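Long-range contacts in inositol-1-monophosphatase (Mycobacterium tuberculosis, PDB 2Q74), which probably removes the phosphate from inositol 1-phosphate to give free myo-inositol, using magnesium as cofactor, in the last step of inositol synthesis from glucose 6-phosphate: residues A[16-21]-A[65-70]; A[24-29]-A[57-62]; A[99-104]-A[121-126]; A[145-150]-A[240-245]; A[173-178]-A[222-227]. All coordinates share one frame; numbering follows the deposited sequence.

Contact 1 (A[16-21]-A[65-70])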
# COMPACT_ATOMS: atom_id res chain seq x y z
N GLU A 16 3.88 -6.73 23.00
CA GLU A 16 3.13 -5.52 22.64
C GLU A 16 3.92 -4.28 23.03
O GLU A 16 4.06 -3.31 22.27
CB GLU A 16 1.76 -5.49 23.32
CG GLU A 16 0.76 -6.51 22.76
CD GLU A 16 -0.45 -6.76 23.67
OE1 GLU A 16 -0.37 -6.46 24.89
OE2 GLU A 16 -1.47 -7.26 23.16
N ASN A 17 4.46 -4.32 24.23
CA ASN A 17 5.19 -3.20 24.78
C ASN A 17 6.48 -2.93 24.02
O ASN A 17 6.78 -1.80 23.67
CB ASN A 17 5.48 -3.45 26.25
CG ASN A 17 4.23 -3.39 27.10
OD1 ASN A 17 3.27 -2.73 26.77
ND2 ASN A 17 4.26 -4.08 28.21
N LEU A 18 7.22 -3.99 23.74
CA LEU A 18 8.47 -3.84 23.00
C LEU A 18 8.23 -3.35 21.57
O LEU A 18 8.97 -2.48 21.08
CB LEU A 18 9.25 -5.15 22.97
CG LEU A 18 9.89 -5.59 24.27
CD1 LEU A 18 10.88 -6.68 23.98
CD2 LEU A 18 10.59 -4.44 24.95
N ALA A 19 7.21 -3.90 20.92
CA ALA A 19 6.84 -3.48 19.58
C ALA A 19 6.52 -1.98 19.55
O ALA A 19 7.05 -1.22 18.71
CB ALA A 19 5.65 -4.29 19.09
N ALA A 20 5.69 -1.53 20.50
CA ALA A 20 5.26 -0.13 20.57
C ALA A 20 6.45 0.79 20.83
O ALA A 20 6.60 1.84 20.18
CB ALA A 20 4.21 0.09 21.64
N GLU A 21 7.28 0.40 21.80
CA GLU A 21 8.52 1.11 22.09
C GLU A 21 9.39 1.27 20.86
O GLU A 21 9.78 2.37 20.51
CB GLU A 21 9.33 0.35 23.12
CG GLU A 21 9.02 0.62 24.55
CD GLU A 21 9.96 -0.13 25.45
OE1 GLU A 21 11.19 0.07 25.33
OE2 GLU A 21 9.48 -0.97 26.25
N ARG A 65 19.41 -3.21 18.66
CA ARG A 65 20.08 -3.00 19.94
C ARG A 65 19.07 -2.67 21.06
O ARG A 65 19.12 -3.24 22.14
CB ARG A 65 21.16 -1.91 19.83
CG ARG A 65 22.23 -2.05 20.90
CD ARG A 65 23.31 -0.99 20.82
NE ARG A 65 24.08 -1.06 19.58
CZ ARG A 65 23.99 -0.20 18.56
NH1 ARG A 65 23.15 0.83 18.60
NH2 ARG A 65 24.75 -0.37 17.49
N LEU A 66 18.15 -1.75 20.78
CA LEU A 66 17.10 -1.37 21.73
C LEU A 66 16.35 -2.60 22.21
O LEU A 66 16.15 -2.79 23.39
CB LEU A 66 16.12 -0.39 21.08
CG LEU A 66 14.98 0.23 21.92
CD1 LEU A 66 14.43 1.46 21.23
CD2 LEU A 66 13.87 -0.75 22.19
N LEU A 67 15.95 -3.43 21.26
CA LEU A 67 15.16 -4.62 21.56
C LEU A 67 15.93 -5.67 22.35
O LEU A 67 15.37 -6.31 23.25
CB LEU A 67 14.64 -5.23 20.26
CG LEU A 67 13.50 -4.48 19.59
CD1 LEU A 67 13.30 -5.00 18.19
CD2 LEU A 67 12.22 -4.60 20.39
N ARG A 68 17.20 -5.86 22.00
CA ARG A 68 18.05 -6.80 22.71
C ARG A 68 18.28 -6.39 24.16
O ARG A 68 18.20 -7.22 25.06
CB ARG A 68 19.39 -6.96 21.98
CG ARG A 68 19.29 -7.80 20.70
CD ARG A 68 20.65 -7.99 20.02
NE ARG A 68 20.53 -8.75 18.77
CZ ARG A 68 20.48 -10.08 18.68
NH1 ARG A 68 20.55 -10.85 19.76
NH2 ARG A 68 20.36 -10.65 17.48
N ASP A 69 18.56 -5.10 24.37
CA ASP A 69 18.77 -4.56 25.70
C ASP A 69 17.51 -4.70 26.53
O ASP A 69 17.55 -5.20 27.64
CB ASP A 69 19.20 -3.08 25.64
CG ASP A 69 20.57 -2.89 24.98
OD1 ASP A 69 21.37 -3.85 24.95
OD2 ASP A 69 20.86 -1.78 24.47
N ARG A 70 16.39 -4.27 25.98
CA ARG A 70 15.13 -4.32 26.72
C ARG A 70 14.74 -5.75 27.07
O ARG A 70 14.15 -6.01 28.12
CB ARG A 70 14.02 -3.64 25.92
CG ARG A 70 14.18 -2.12 25.80
CD ARG A 70 13.86 -1.42 27.10
NE ARG A 70 12.44 -1.57 27.43
CZ ARG A 70 11.97 -1.82 28.65
NH1 ARG A 70 12.78 -1.99 29.68
NH2 ARG A 70 10.66 -1.91 28.83

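Contact 2 (A[24-29]-A[57-62])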
# COMPACT_ATOMS: atom_id res chain seq x y z
N ALA A 24 8.15 3.59 18.17
CA ALA A 24 8.39 4.98 18.55
C ALA A 24 9.84 5.40 18.26
O ALA A 24 10.12 6.55 17.88
CB ALA A 24 8.08 5.17 20.03
N PHE A 25 10.77 4.47 18.47
CA PHE A 25 12.20 4.74 18.28
C PHE A 25 12.54 4.83 16.80
O PHE A 25 13.28 5.71 16.38
CB PHE A 25 12.99 3.60 18.93
CG PHE A 25 14.48 3.75 18.81
CD1 PHE A 25 15.17 4.59 19.64
CD2 PHE A 25 15.19 2.99 17.88
CE1 PHE A 25 16.57 4.70 19.54
CE2 PHE A 25 16.57 3.10 17.78
CZ PHE A 25 17.26 3.96 18.61
N VAL A 26 12.00 3.90 16.01
CA VAL A 26 12.20 3.91 14.56
C VAL A 26 11.67 5.21 13.96
O VAL A 26 12.31 5.84 13.15
CB VAL A 26 11.45 2.71 13.92
CG1 VAL A 26 11.38 2.85 12.41
CG2 VAL A 26 12.11 1.41 14.34
N ARG A 27 10.47 5.55 14.38
CA ARG A 27 9.76 6.72 13.91
C ARG A 27 10.61 7.96 14.18
O ARG A 27 10.76 8.84 13.33
CB ARG A 27 8.42 6.72 14.65
CG ARG A 27 7.49 7.82 14.35
CD ARG A 27 6.05 7.31 14.20
NE ARG A 27 5.66 6.19 15.06
CZ ARG A 27 5.44 6.24 16.37
NH1 ARG A 27 5.63 7.36 17.05
NH2 ARG A 27 5.04 5.15 17.02
N GLY A 28 11.22 7.99 15.35
CA GLY A 28 12.10 9.09 15.72
C GLY A 28 13.46 9.07 15.05
O GLY A 28 13.97 10.11 14.63
N ARG A 29 14.06 7.89 14.98
CA ARG A 29 15.38 7.75 14.36
C ARG A 29 15.35 8.03 12.86
O ARG A 29 16.28 8.62 12.32
CB ARG A 29 15.94 6.35 14.60
CG ARG A 29 16.61 6.16 15.96
CD ARG A 29 17.91 7.00 16.08
NE ARG A 29 18.96 6.51 15.18
CZ ARG A 29 19.94 7.26 14.66
NH1 ARG A 29 20.04 8.56 14.91
NH2 ARG A 29 20.82 6.70 13.85
N THR A 57 20.28 0.65 7.25
CA THR A 57 21.13 -0.27 8.01
C THR A 57 21.38 0.28 9.41
O THR A 57 21.39 -0.47 10.40
CB THR A 57 22.50 -0.52 7.32
OG1 THR A 57 22.30 -1.24 6.10
CG2 THR A 57 23.45 -1.31 8.23
N VAL A 58 21.53 1.60 9.49
CA VAL A 58 21.79 2.27 10.75
C VAL A 58 20.61 2.13 11.69
O VAL A 58 20.77 1.68 12.81
CB VAL A 58 22.14 3.77 10.54
CG1 VAL A 58 22.36 4.45 11.87
CG2 VAL A 58 23.38 3.91 9.69
N VAL A 59 19.42 2.51 11.23
CA VAL A 59 18.23 2.49 12.08
C VAL A 59 17.87 1.06 12.48
O VAL A 59 17.45 0.81 13.61
CB VAL A 59 17.03 3.13 11.42
CG1 VAL A 59 15.82 2.98 12.32
CG2 VAL A 59 17.29 4.59 11.11
N ASP A 60 18.06 0.15 11.53
CA ASP A 60 17.77 -1.26 11.73
C ASP A 60 18.62 -1.81 12.87
O ASP A 60 18.11 -2.46 13.78
CB ASP A 60 18.02 -2.03 10.43
CG ASP A 60 17.42 -3.41 10.44
OD1 ASP A 60 16.18 -3.52 10.59
OD2 ASP A 60 18.19 -4.38 10.28
N THR A 61 19.92 -1.51 12.84
CA THR A 61 20.83 -1.96 13.88
C THR A 61 20.51 -1.33 15.22
O THR A 61 20.48 -2.01 16.25
CB THR A 61 22.28 -1.59 13.54
OG1 THR A 61 22.55 -1.95 12.18
CG2 THR A 61 23.24 -2.32 14.46
N ASP A 62 20.29 -0.02 15.22
CA ASP A 62 20.01 0.72 16.43
C ASP A 62 18.81 0.12 17.15
O ASP A 62 18.84 -0.10 18.36
CB ASP A 62 19.75 2.20 16.12
CG ASP A 62 21.01 2.95 15.67
OD1 ASP A 62 22.15 2.55 16.01
OD2 ASP A 62 20.86 3.97 14.96

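Contact 3 (A[99-104]-A[121-126])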
# COMPACT_ATOMS: atom_id res chain seq x y z
N VAL A 99 11.85 -19.73 26.12
CA VAL A 99 11.27 -18.99 24.99
C VAL A 99 12.34 -18.25 24.17
O VAL A 99 13.31 -17.75 24.72
CB VAL A 99 10.23 -17.96 25.46
CG1 VAL A 99 10.21 -16.75 24.55
CG2 VAL A 99 8.86 -18.59 25.54
N THR A 100 12.13 -18.18 22.86
CA THR A 100 13.05 -17.51 21.96
C THR A 100 12.35 -16.34 21.28
O THR A 100 11.28 -16.50 20.68
CB THR A 100 13.56 -18.46 20.86
OG1 THR A 100 14.42 -19.43 21.45
CG2 THR A 100 14.34 -17.68 19.78
N TRP A 101 12.95 -15.16 21.36
CA TRP A 101 12.37 -13.98 20.75
C TRP A 101 12.89 -13.83 19.34
O TRP A 101 14.09 -13.69 19.13
CB TRP A 101 12.64 -12.75 21.60
CG TRP A 101 12.01 -12.92 22.92
CD1 TRP A 101 12.57 -13.51 24.00
CD2 TRP A 101 10.68 -12.55 23.30
NE1 TRP A 101 11.68 -13.51 25.04
CE2 TRP A 101 10.51 -12.94 24.64
CE3 TRP A 101 9.62 -11.92 22.63
CZ2 TRP A 101 9.32 -12.73 25.34
CZ3 TRP A 101 8.43 -11.70 23.32
CH2 TRP A 101 8.29 -12.11 24.67
N VAL A 102 11.98 -13.91 18.37
CA VAL A 102 12.31 -13.80 16.96
C VAL A 102 11.90 -12.42 16.51
O VAL A 102 10.73 -12.05 16.64
CB VAL A 102 11.55 -14.82 16.11
CG1 VAL A 102 12.03 -14.79 14.66
CG2 VAL A 102 11.70 -16.23 16.69
N LEU A 103 12.84 -11.63 15.97
CA LEU A 103 12.47 -10.28 15.66
C LEU A 103 13.03 -9.64 14.39
O LEU A 103 14.04 -10.08 13.86
CB LEU A 103 12.63 -9.39 16.90
CG LEU A 103 13.94 -9.18 17.64
CD1 LEU A 103 13.67 -9.35 19.14
CD2 LEU A 103 14.99 -10.14 17.22
N ASP A 104 12.29 -8.65 13.90
CA ASP A 104 12.71 -7.78 12.81
C ASP A 104 12.35 -6.34 13.17
O ASP A 104 11.17 -5.97 13.23
CB ASP A 104 12.07 -8.16 11.47
CG ASP A 104 12.74 -7.46 10.29
OD1 ASP A 104 13.59 -6.59 10.52
OD2 ASP A 104 12.43 -7.77 9.12
N VAL A 121 7.59 -3.26 12.92
CA VAL A 121 8.39 -3.98 13.88
C VAL A 121 7.64 -5.28 14.17
O VAL A 121 6.45 -5.24 14.48
CB VAL A 121 8.55 -3.16 15.16
CG1 VAL A 121 9.39 -3.92 16.17
CG2 VAL A 121 9.13 -1.77 14.85
N SER A 122 8.32 -6.42 14.07
CA SER A 122 7.73 -7.73 14.34
C SER A 122 8.48 -8.42 15.48
O SER A 122 9.70 -8.54 15.42
CB SER A 122 7.81 -8.62 13.09
OG SER A 122 7.16 -9.86 13.28
N ILE A 123 7.73 -8.84 16.51
CA ILE A 123 8.26 -9.51 17.70
C ILE A 123 7.46 -10.82 17.91
O ILE A 123 6.28 -10.79 18.23
CB ILE A 123 8.08 -8.67 18.99
CG1 ILE A 123 8.47 -7.20 18.80
CG2 ILE A 123 8.87 -9.29 20.13
CD1 ILE A 123 9.95 -6.91 18.90
N GLY A 124 8.12 -11.96 17.74
CA GLY A 124 7.48 -13.24 17.99
C GLY A 124 8.09 -13.97 19.18
O GLY A 124 9.30 -13.92 19.39
N ALA A 125 7.25 -14.64 19.96
CA ALA A 125 7.70 -15.45 21.10
C ALA A 125 7.49 -16.91 20.75
O ALA A 125 6.36 -17.36 20.63
CB ALA A 125 6.91 -15.10 22.34
N GLN A 126 8.60 -17.63 20.55
CA GLN A 126 8.56 -19.02 20.12
C GLN A 126 9.02 -19.96 21.22
O GLN A 126 9.89 -19.60 22.03
CB GLN A 126 9.43 -19.25 18.88
CG GLN A 126 8.77 -18.79 17.58
CD GLN A 126 9.50 -19.26 16.34
OE1 GLN A 126 8.95 -19.20 15.23
NE2 GLN A 126 10.74 -19.73 16.51
O HOH W 1 8.72 -11.92 14.38

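Contact 4 (A[145-150]-A[240-245])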
# COMPACT_ATOMS: atom_id res chain seq x y z
N TYR A 145 -0.71 -4.69 16.35
CA TYR A 145 -1.49 -5.93 16.24
C TYR A 145 -0.83 -6.92 17.17
O TYR A 145 0.40 -6.95 17.23
CB TYR A 145 -1.43 -6.47 14.81
CG TYR A 145 -2.00 -5.53 13.76
CD1 TYR A 145 -1.23 -4.48 13.23
CD2 TYR A 145 -3.30 -5.69 13.31
CE1 TYR A 145 -1.77 -3.62 12.26
CE2 TYR A 145 -3.83 -4.87 12.35
CZ TYR A 145 -3.07 -3.82 11.82
OH TYR A 145 -3.65 -3.00 10.88
N SER A 146 -1.61 -7.74 17.87
CA SER A 146 -1.03 -8.79 18.70
C SER A 146 -1.93 -9.98 18.91
O SER A 146 -3.14 -9.89 18.70
CB SER A 146 -0.62 -8.22 20.06
OG SER A 146 -1.74 -7.63 20.72
N ALA A 147 -1.34 -11.09 19.34
CA ALA A 147 -2.09 -12.31 19.58
C ALA A 147 -1.28 -13.22 20.49
O ALA A 147 -0.09 -13.01 20.68
CB ALA A 147 -2.37 -12.99 18.27
N ALA A 148 -1.97 -14.20 21.05
CA ALA A 148 -1.35 -15.29 21.81
C ALA A 148 -2.21 -16.56 21.70
O ALA A 148 -3.44 -16.45 21.57
CB ALA A 148 -1.15 -14.89 23.25
N THR A 149 -1.59 -17.74 21.73
CA THR A 149 -2.32 -19.01 21.50
C THR A 149 -3.50 -19.15 22.43
O THR A 149 -3.34 -19.12 23.65
CB THR A 149 -1.45 -20.26 21.67
OG1 THR A 149 -0.43 -20.01 22.65
CG2 THR A 149 -0.80 -20.65 20.36
N GLY A 150 -4.68 -19.30 21.84
CA GLY A 150 -5.91 -19.49 22.58
C GLY A 150 -6.57 -18.21 23.04
O GLY A 150 -7.68 -18.24 23.55
N ALA A 240 1.86 -14.50 11.43
CA ALA A 240 1.22 -15.78 11.16
C ALA A 240 0.25 -16.14 12.29
O ALA A 240 -0.91 -16.50 12.04
CB ALA A 240 2.27 -16.86 10.97
N LEU A 241 0.73 -15.99 13.52
CA LEU A 241 -0.06 -16.31 14.71
C LEU A 241 -1.26 -15.40 14.78
O LEU A 241 -2.37 -15.81 15.10
CB LEU A 241 0.78 -16.12 15.97
CG LEU A 241 0.52 -16.92 17.25
CD1 LEU A 241 0.92 -16.07 18.49
CD2 LEU A 241 -0.89 -17.43 17.39
N ILE A 242 -1.01 -14.14 14.49
CA ILE A 242 -2.04 -13.12 14.56
C ILE A 242 -3.17 -13.46 13.58
O ILE A 242 -4.33 -13.59 13.99
CB ILE A 242 -1.50 -11.72 14.28
CG1 ILE A 242 -0.52 -11.30 15.40
CG2 ILE A 242 -2.68 -10.77 14.21
CD1 ILE A 242 0.34 -10.09 15.10
N ALA A 243 -2.82 -13.67 12.31
CA ALA A 243 -3.80 -14.13 11.33
C ALA A 243 -4.52 -15.42 11.82
O ALA A 243 -5.74 -15.54 11.76
CB ALA A 243 -3.16 -14.31 9.98
N ALA A 244 -3.77 -16.36 12.35
CA ALA A 244 -4.36 -17.65 12.82
C ALA A 244 -5.37 -17.38 13.92
O ALA A 244 -6.50 -17.82 13.86
CB ALA A 244 -3.28 -18.60 13.30
N GLU A 245 -4.99 -16.59 14.90
CA GLU A 245 -5.89 -16.30 16.01
C GLU A 245 -7.09 -15.45 15.61
O GLU A 245 -8.00 -15.23 16.41
CB GLU A 245 -5.12 -15.61 17.14
CG GLU A 245 -4.17 -16.53 17.90
CD GLU A 245 -4.88 -17.66 18.59
OE1 GLU A 245 -6.02 -17.45 19.09
OE2 GLU A 245 -4.29 -18.76 18.64

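Contact 5 (A[173-178]-A[222-227])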
# COMPACT_ATOMS: atom_id res chain seq x y z
N SER A 173 -12.88 -15.82 -6.44
CA SER A 173 -13.00 -14.70 -7.41
C SER A 173 -13.46 -13.42 -6.75
O SER A 173 -13.50 -12.38 -7.39
CB SER A 173 -14.01 -15.04 -8.50
OG SER A 173 -15.31 -15.14 -7.95
N MET A 174 -13.82 -13.53 -5.48
CA MET A 174 -14.25 -12.39 -4.68
C MET A 174 -13.17 -11.97 -3.67
O MET A 174 -13.38 -11.05 -2.89
CB MET A 174 -15.52 -12.78 -3.94
CG MET A 174 -16.73 -12.91 -4.85
SD MET A 174 -17.41 -11.29 -5.26
CE MET A 174 -16.49 -10.76 -6.74
N ALA A 175 -12.03 -12.66 -3.69
CA ALA A 175 -11.01 -12.47 -2.68
C ALA A 175 -9.97 -11.43 -3.12
O ALA A 175 -9.56 -11.40 -4.28
CB ALA A 175 -10.35 -13.79 -2.38
N LEU A 176 -9.58 -10.56 -2.18
CA LEU A 176 -8.49 -9.62 -2.41
C LEU A 176 -7.20 -10.24 -1.86
O LEU A 176 -7.07 -10.49 -0.65
CB LEU A 176 -8.79 -8.30 -1.73
CG LEU A 176 -7.84 -7.15 -1.88
CD1 LEU A 176 -7.75 -6.73 -3.32
CD2 LEU A 176 -8.36 -6.03 -1.00
N LEU A 177 -6.25 -10.47 -2.76
CA LEU A 177 -5.05 -11.20 -2.44
C LEU A 177 -3.84 -10.28 -2.38
O LEU A 177 -3.59 -9.52 -3.31
CB LEU A 177 -4.82 -12.27 -3.49
CG LEU A 177 -3.57 -13.13 -3.33
CD1 LEU A 177 -3.72 -14.14 -2.19
CD2 LEU A 177 -3.31 -13.82 -4.64
N GLY A 178 -3.07 -10.39 -1.30
CA GLY A 178 -1.80 -9.71 -1.19
C GLY A 178 -0.65 -10.64 -1.53
O GLY A 178 -0.67 -11.84 -1.24
N ARG A 222 -8.55 -6.68 5.97
CA ARG A 222 -8.20 -5.74 4.89
C ARG A 222 -7.70 -6.45 3.63
O ARG A 222 -7.67 -5.85 2.57
CB ARG A 222 -7.15 -4.77 5.39
CG ARG A 222 -7.61 -4.06 6.63
CD ARG A 222 -6.78 -2.85 6.93
NE ARG A 222 -6.99 -2.40 8.29
CZ ARG A 222 -6.51 -1.27 8.81
NH1 ARG A 222 -5.79 -0.44 8.06
NH2 ARG A 222 -6.77 -0.98 10.08
N LEU A 223 -7.30 -7.70 3.78
CA LEU A 223 -7.08 -8.61 2.66
C LEU A 223 -7.85 -9.88 2.99
O LEU A 223 -8.02 -10.20 4.17
CB LEU A 223 -5.60 -8.96 2.51
CG LEU A 223 -4.63 -7.84 2.16
CD1 LEU A 223 -3.24 -8.44 2.26
CD2 LEU A 223 -4.91 -7.22 0.77
N ASP A 224 -8.28 -10.61 1.96
CA ASP A 224 -8.92 -11.90 2.13
C ASP A 224 -7.90 -13.02 2.21
O ASP A 224 -8.18 -14.08 2.78
CB ASP A 224 -9.88 -12.17 0.99
CG ASP A 224 -11.12 -11.28 1.03
OD1 ASP A 224 -11.78 -11.12 2.07
OD2 ASP A 224 -11.42 -10.72 -0.03
N ALA A 225 -6.74 -12.81 1.59
CA ALA A 225 -5.64 -13.77 1.64
C ALA A 225 -4.31 -13.16 1.35
O ALA A 225 -4.19 -12.03 0.81
CB ALA A 225 -5.86 -14.88 0.67
N TYR A 226 -3.28 -13.94 1.66
CA TYR A 226 -1.92 -13.51 1.40
C TYR A 226 -1.07 -14.69 1.01
O TYR A 226 -1.17 -15.74 1.62
CB TYR A 226 -1.35 -12.84 2.65
CG TYR A 226 0.14 -12.67 2.65
CD1 TYR A 226 0.77 -11.83 1.72
CD2 TYR A 226 0.93 -13.34 3.60
CE1 TYR A 226 2.18 -11.65 1.73
CE2 TYR A 226 2.32 -13.18 3.61
CZ TYR A 226 2.95 -12.32 2.68
OH TYR A 226 4.30 -12.17 2.70
N TYR A 227 -0.23 -14.50 0.00
CA TYR A 227 0.68 -15.55 -0.47
C TYR A 227 2.05 -14.96 -0.82
O TYR A 227 2.17 -14.05 -1.65
CB TYR A 227 0.10 -16.26 -1.71
CG TYR A 227 1.14 -17.00 -2.51
CD1 TYR A 227 1.74 -18.14 -2.00
CD2 TYR A 227 1.57 -16.54 -3.75
CE1 TYR A 227 2.73 -18.83 -2.70
CE2 TYR A 227 2.56 -17.21 -4.47
CZ TYR A 227 3.14 -18.39 -3.93
OH TYR A 227 4.13 -19.13 -4.58

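Contact 1 (A[16-21]-A[65-70])
Arg-70 grips Glu-21 side-on, through NE and NH2. The NE to OE1 bond is 2.9 Å long and uses the syn lone pair of OE1. The NH2 bond to OE2 measures 3.0 Å, and here the oxygen lies nearly in the guanidinium plane. NE also makes a weak bond to OE2. The carboxylate and guanidinium planes are 33° apart, and the two side chains cross at about a right angle. Beside this salt bridge, Leu-18 supplies the apolar contacts. Its CD2 touches Arg-70 CB at 3.7 Å, while its CB meets Leu-67 CD2 at 4.0 Å. Leu-66 CD2 lies 4.2 Å from Glu-21 OE1. Glu-21 CD is anti to CA (chi2 -176°), and the chain runs straight on from CG; the arginine chain is bent at chi2 and chi3. Gln-73 takes NH1, a nitrogen that Glu-21 does not use. Behind the leucines lies the large sheet: Leu-67 and Ala-19 both pack on Ile-123. Leu-18 also touches Leu-71 and Leu-74, further along helix 55-74. The helices 8-33 and 55-74 run nearly antiparallel here, with axes 10.5 Å apart, as a pair on one side of that sheet. The chemistry is layered: Leu-18 and Leu-67 meet in the buried part, and the ion pair ties the helices where both its residues are partly exposed.

Contact 2 (A[24-29]-A[57-62])
Arg-29 and Asp-62 form the salt bridge between helices 8-33 and 55-74. A single oxygen, Asp-62 OD2, receives both arginine contacts: NH2 at 2.9 Å and NE at 3.2 Å. Both bonds are weak, because the N-H groups point well off the oxygen. The guanidinium and carboxylate planes are turned 60° against each other. Each partner has a second charged neighbour: Arg-29 NH1 pairs with Glu-32, and Asp-62 OD1 with Arg-65. The helices are antiparallel neighbours in the outer layer of the alpha-beta-alpha-beta-alpha sandwich, with local axes 10.1 Å apart. The apolar contacts are made by the valines. Both methyls of Val-59 lie 4.1 Å from Arg-29 CB, and Val-26 CG1 faces Val-59 CG1 at 4.4 Å. Val-58 CG1 comes to the edge of the guanidinium, in its plane. Further inward, Val-26 and Val-59 both touch Phe-112. Val-59 also touches Ile-106, a residue of the probable metal and substrate site. The aromatic contact is an edge contact. Phe-25 CE2 meets Asp-62 CB at 3.7 Å, near the ring plane, and the ring stands 83° from the carboxylate. Phe-25 CG is anti to its backbone N (chi1 180°), and CE2 is the ring atom that comes nearest Asp-62. One face of this ring takes Arg-29 CG, offset toward the rim, and Leu-66 and Thr-63 also pack against Phe-25.

Contact 3 (A[99-104]-A[121-126])
Trp-101 lies against Ile-123 and Ala-125 of the neighbouring strand. Its CB sits 4.2 Å from Gly-124 O. CG is anti to the carbonyl carbon (chi1 -62°). From there the six-membered ring comes back toward strand 120-127. CE3 meets Ile-123 CG2 at 3.7 Å, at the ring edge. Further out, CZ3 is 3.9 Å from Ala-125 CB, and CH2 is almost as near to that methyl. The methyl stands over the ring face, a CH-pi contact with 4.1 Å to the ring centroid. Val-99 CG1 lies over the same face, also offset toward the rim. On the other edge of the indole, NE1 donates to Asp-78. The strands pair antiparallel in the large mixed sheet of the sandwich. Thr-100 with Gln-126, Val-102 with Gly-124 and Asp-104 with Ser-122 are hydrogen-bonded pairs. Trp-101 with Ala-125 and Leu-103 with Ile-123 are the non-hydrogen-bonded ones. The face carrying Trp-101 and Ile-123 is covered by helix 8-33. The other face carries Val-102, Ser-122 and Gln-126 and packs on helix 233-245. There Gln-126 NE2 approaches Val-102 CG2 at 3.6 Å. A water donates to Val-102 O and accepts from Ser-122 OG, so it bridges the strands beside their backbone bonds. The strand 100-104 ends at Asp-104, probably a ligand of both magnesium ions as in relatives. Its OD1 accepts from Ile-106 N, and its carboxylate lies close to those of Glu-83 and Asp-235.

Contact 4 (A[145-150]-A[240-245])
Ile-242 packs against strand 143-148 and touches three of its residues. Its CD1 reaches Tyr-145 CB at 4.0 Å, and its CG1 packs on Ala-147 CB at 3.8 Å and near Ser-146 C. CG1 is anti to the carbonyl carbon (chi1 -66°), on the side that faces the strand. Ala-147 CB also comes within 3.7 Å of Ile-242 CA, so the small methyl lets the helix backbone approach the sheet. Leu-241 CD1 contacts Ala-147 O and Ala-148 CA a little further along. The strand and helix 233-245 cross at 74°, with axes 7.2 Å apart. This is helix-on-sheet packing inside the sandwich: helix 233-245 covers one face of the large sheet, and Ser-146 and Ala-148 point to the face that carries helix 8-33. Glu-245 reaches the turn after the strand. Its CB packs on Ala-147 CB at 4.0 Å, and with chi2 at -62° CD turns aside from the extended course. The carboxylate is held by two backbone N-H groups, one in the turn and one at the start of strand 152-157. Gly-150 N donates to OE2 at 3.3 Å, from above the carboxylate plane, and Gly-152 N donates to OE1.

Contact 5 (A[173-178]-A[222-227])
Asp-224 has its CG anti to the carbonyl carbon (chi1 -70°), and its OD2 meets Leu-176 N. Leu-177 has its CG anti to the backbone N (chi1 179°), and chi2 of 73° sets CD1, which lies 3.6 Å from Ala-225 CB. The Asp-224 bond is 2.8 Å long and uses the anti lone pair of OD2. The same oxygen also accepts from Tyr-114 OH of the second subunit, and OD1 bonds Thr-167. The carboxylate is thus gripped from three sources, one of them across the dimer interface. In return, Leu-176 O accepts from Asp-224 N and Ala-225 N, so side chain and backbone together fix the start of the strand pair. Beyond it the parallel ladder takes over: Gly-178 N bonds Ala-225 O at 2.9 Å, and Tyr-227 N bonds Gly-178 O at 3.0 Å. Leu-223 CD2 packs on Leu-176 CG at 4.0 Å, while its CD1 lies against Gly-178 CA. Leu-223 also reaches Arg-206, which probably binds substrate, and Ile-116 of the second subunit. The Leu-177 face is covered by helix 188-198, and Tyr-226, on the other face, packs on helix 211-220. Strands 176-181, 204-206 and 225-231 are parallel, and a helix links each to the next. These beta-alpha-beta crossovers form the parallel part of the smaller, mixed sheet of the alpha-beta-alpha-beta-alpha sandwich.

In the fold
Contacts 1 and 2 both join helices 8-33 and 55-74, with centres about 12 Å apart, and contact 2 is nested inside the loop closed by contact 1. Contact 3 follows in the chain, about 10 Å from contact 1, centre to centre. Glu-16 of contact 1 probably hydrogen-bonds Ser-146 of contact 4. Contacts 3 and 4 reach the same large sheet, and helix 233-245 packs on the face away from helix 8-33. Contact 5 is nested within contact 4 and lies in the smaller sheet, its centre about 31 Å from that of contact 1. The set thus runs from the outer helix pair, past the probable metal ligand Asp-104 in contact 3, to the second subunit at contact 5.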